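Local coordinates for BSU-2 beta-lactamase (Bacillus subtilis, PDB 6W5E), which probably hydrolyses the beta-lactam ring of antibiotics, as a class D serine beta-lactamase of a Gram-positive bacterium, at residues A[143-148]-A[153-158]. Numbering follows the deposited sequence.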
ATOM      1  N   THR A 143     -13.247  13.845   5.840  1.00 13.62           N
ATOM      2  CA  THR A 143     -12.621  14.228   7.103  1.00 14.12           C
ATOM      3  C   THR A 143     -11.386  13.380   7.380  1.00 13.55           C
ATOM      4  O   THR A 143     -10.329  13.906   7.746  1.00 14.07           O
ATOM      5  CB  THR A 143     -13.634  14.098   8.242  1.00 15.37           C
ATOM      6  OG1 THR A 143     -14.712  15.016   8.025  1.00 17.65           O
ATOM      7  CG2 THR A 143     -12.980  14.400   9.588  1.00 16.78           C
ATOM      8  N   TRP A 144     -11.495  12.065   7.185  1.00 13.25           N
ATOM      9  CA  TRP A 144     -10.362  11.188   7.460  1.00 13.91           C
ATOM     10  C   TRP A 144      -9.184  11.468   6.530  1.00 12.99           C
ATOM     11  O   TRP A 144      -8.029  11.428   6.961  1.00 13.18           O
ATOM     12  CB  TRP A 144     -10.795   9.726   7.382  1.00 12.97           C
ATOM     13  CG  TRP A 144     -11.366   9.227   8.673  1.00 12.35           C
ATOM     14  CD1 TRP A 144     -12.684   9.015   8.972  1.00 13.89           C
ATOM     15  CD2 TRP A 144     -10.628   8.907   9.854  1.00 14.05           C
ATOM     16  NE1 TRP A 144     -12.807   8.573  10.274  1.00 13.75           N
ATOM     17  CE2 TRP A 144     -11.557   8.495  10.831  1.00 13.74           C
ATOM     18  CE3 TRP A 144      -9.266   8.916  10.176  1.00 13.72           C
ATOM     19  CZ2 TRP A 144     -11.167   8.105  12.111  1.00 15.40           C
ATOM     20  CZ3 TRP A 144      -8.883   8.532  11.448  1.00 15.82           C
ATOM     21  CH2 TRP A 144      -9.828   8.129  12.400  1.00 15.93           C
ATOM     22  N   LEU A 145      -9.442  11.733   5.245  1.00 13.49           N
ATOM     23  CA  LEU A 145      -8.319  11.994   4.346  1.00 13.77           C
ATOM     24  C   LEU A 145      -7.592  13.284   4.709  1.00 13.20           C
ATOM     25  O   LEU A 145      -6.388  13.403   4.450  1.00 14.89           O
ATOM     26  CB  LEU A 145      -8.772  11.996   2.886  1.00 14.05           C
ATOM     27  CG  LEU A 145      -9.247  10.643   2.330  1.00 15.80           C
ATOM     28  CD1 LEU A 145      -9.238  10.652   0.813  1.00 17.75           C
ATOM     29  CD2 LEU A 145      -8.419   9.474   2.852  1.00 15.22           C
ATOM     30  N   HIS A 146      -8.287  14.265   5.297  1.00 14.52           N
ATOM     31  CA  HIS A 146      -7.551  15.432   5.779  1.00 15.25           C
ATOM     32  C   HIS A 146      -6.771  15.112   7.045  1.00 15.38           C
ATOM     33  O   HIS A 146      -5.629  15.558   7.196  1.00 17.75           O
ATOM     34  CB  HIS A 146      -8.450  16.654   5.974  1.00 19.93           C
ATOM     35  CG  HIS A 146      -7.688  17.949   5.994  1.00 24.80           C
ATOM     36  ND1 HIS A 146      -6.914  18.367   4.933  1.00 28.61           N
ATOM     37  CD2 HIS A 146      -7.569  18.911   6.943  1.00 26.19           C
ATOM     38  CE1 HIS A 146      -6.358  19.530   5.223  1.00 29.82           C
ATOM     39  NE2 HIS A 146      -6.736  19.880   6.439  1.00 29.61           N
ATOM     40  N   THR A 147      -7.361  14.334   7.956  1.00 15.08           N
ATOM     41  CA  THR A 147      -6.623  13.876   9.133  1.00 14.30           C
ATOM     42  C   THR A 147      -5.334  13.168   8.729  1.00 13.97           C
ATOM     43  O   THR A 147      -4.291  13.339   9.371  1.00 15.68           O
ATOM     44  CB  THR A 147      -7.515  12.957   9.981  1.00 14.01           C
ATOM     45  OG1 THR A 147      -8.483  13.752  10.671  1.00 16.26           O
ATOM     46  CG2 THR A 147      -6.710  12.162  11.004  1.00 14.94           C
ATOM     47  N   LEU A 148      -5.384  12.382   7.658  1.00 15.30           N
ATOM     48  CA  LEU A 148      -4.271  11.547   7.232  1.00 16.28           C
ATOM     49  C   LEU A 148      -3.357  12.215   6.212  1.00 16.17           C
ATOM     50  O   LEU A 148      -2.356  11.605   5.811  1.00 18.59           O
ATOM     51  CB  LEU A 148      -4.805  10.241   6.651  1.00 15.04           C
ATOM     52  CG  LEU A 148      -5.592   9.379   7.634  1.00 14.76           C
ATOM     53  CD1 LEU A 148      -6.210   8.196   6.908  1.00 16.65           C
ATOM     54  CD2 LEU A 148      -4.700   8.930   8.797  1.00 15.69           C
ATOM     55  N   GLU A 153      -6.359  14.552  -1.618  1.00 14.44           N
ATOM     56  CA  GLU A 153      -7.590  14.351  -0.852  1.00 15.03           C
ATOM     57  C   GLU A 153      -8.856  14.493  -1.697  1.00 14.59           C
ATOM     58  O   GLU A 153      -9.940  14.715  -1.155  1.00 17.84           O
ATOM     59  CB  GLU A 153      -7.640  15.252   0.394  1.00 17.19           C
ATOM     60  CG  GLU A 153      -6.348  15.227   1.208  1.00 15.08           C
ATOM     61  CD  GLU A 153      -6.378  16.166   2.396  1.00 18.06           C
ATOM     62  OE1 GLU A 153      -7.484  16.625   2.763  1.00 21.61           O
ATOM     63  OE2 GLU A 153      -5.299  16.438   2.968  1.00 20.50           O
ATOM     64  N   ASP A 154      -8.754  14.343  -3.016  1.00 15.15           N
ATOM     65  CA  ASP A 154      -9.866  14.632  -3.918  1.00 16.65           C
ATOM     66  C   ASP A 154     -10.673  13.354  -4.149  1.00 12.65           C
ATOM     67  O   ASP A 154     -10.219  12.443  -4.849  1.00 14.37           O
ATOM     68  CB  ASP A 154      -9.327  15.195  -5.232  1.00 16.76           C
ATOM     69  CG  ASP A 154     -10.424  15.728  -6.129  1.00 18.05           C
ATOM     70  OD1 ASP A 154     -11.597  15.328  -5.948  1.00 18.44           O
ATOM     71  OD2 ASP A 154     -10.104  16.527  -7.033  1.00 21.87           O
ATOM     72  N   ILE A 155     -11.882  13.302  -3.587  1.00 13.16           N
ATOM     73  CA  ILE A 155     -12.760  12.145  -3.727  1.00 13.54           C
ATOM     74  C   ILE A 155     -13.932  12.421  -4.670  1.00 16.02           C
ATOM     75  O   ILE A 155     -14.905  11.670  -4.687  1.00 14.55           O
ATOM     76  CB  ILE A 155     -13.211  11.573  -2.369  1.00 15.25           C
ATOM     77  CG1 ILE A 155     -14.088  12.561  -1.592  1.00 17.43           C
ATOM     78  CG2 ILE A 155     -12.001  11.201  -1.524  1.00 15.88           C
ATOM     79  CD1 ILE A 155     -14.770  11.953  -0.343  1.00 19.07           C
ATOM     80  N   SER A 156     -13.835  13.478  -5.480  1.00 14.28           N
ATOM     81  CA  SER A 156     -14.921  13.838  -6.385  1.00 14.01           C
ATOM     82  C   SER A 156     -15.189  12.783  -7.449  1.00 16.44           C
ATOM     83  O   SER A 156     -16.255  12.815  -8.072  1.00 16.68           O
ATOM     84  CB  SER A 156     -14.651  15.209  -7.009  1.00 18.42           C
ATOM     85  OG  SER A 156     -13.573  15.140  -7.933  1.00 20.26           O
ATOM     86  N   GLY A 157     -14.260  11.854  -7.672  1.00 14.65           N
ATOM     87  CA  GLY A 157     -14.512  10.760  -8.593  1.00 15.14           C
ATOM     88  C   GLY A 157     -15.602   9.801  -8.153  1.00 15.39           C
ATOM     89  O   GLY A 157     -15.974   8.917  -8.934  1.00 15.99           O
ATOM     90  N   GLY A 158     -16.117   9.951  -6.945  1.00 14.11           N
ATOM     91  CA  GLY A 158     -17.208   9.122  -6.472  1.00 13.44           C
ATOM     92  C   GLY A 158     -16.752   8.221  -5.338  1.00 12.79           C
ATOM     93  O   GLY A 158     -15.618   7.728  -5.316  1.00 13.13           O
TER
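The C-terminal end of helix 138-147 meets the loop that follows it, in the helical part of the penicillin-binding transpeptidase fold, through H146 and L145 against E153 and I155. ND1 of H146 donates to the syn lone pair of E153 OE1 (2.8 Å, N-H...O 149°), which lies almost in the imidazole plane. A weak second bond from ND1 to OE2 of E153 measures 3.2 Å, so both oxygens share one N-H while the ring and carboxylate planes stand 59° apart. The H146 ring reaches this position with CG anti to the backbone N (chi1 -160°). E153, extended beyond CG, lays its carboxylate carbon CD 3.4 Å from the carbonyl O of L145, and the backbone O of E153 accepts from K142 NZ. Deeper in, CD1 of L145 packs on CG2 of I155 at 3.7 Å; V81 of helix 81-88 also touches L145. Next along the loop, S156 N to D154 OD1 (2.9 Å) closes an Asx turn that overlaps the start of the type I turn I155 to G158, and S156 OG gives OD1 a second donor. A His-carboxylate hydrogen bond thus ties a helix end to its following loop in the helical region of the serine beta-lactamase fold.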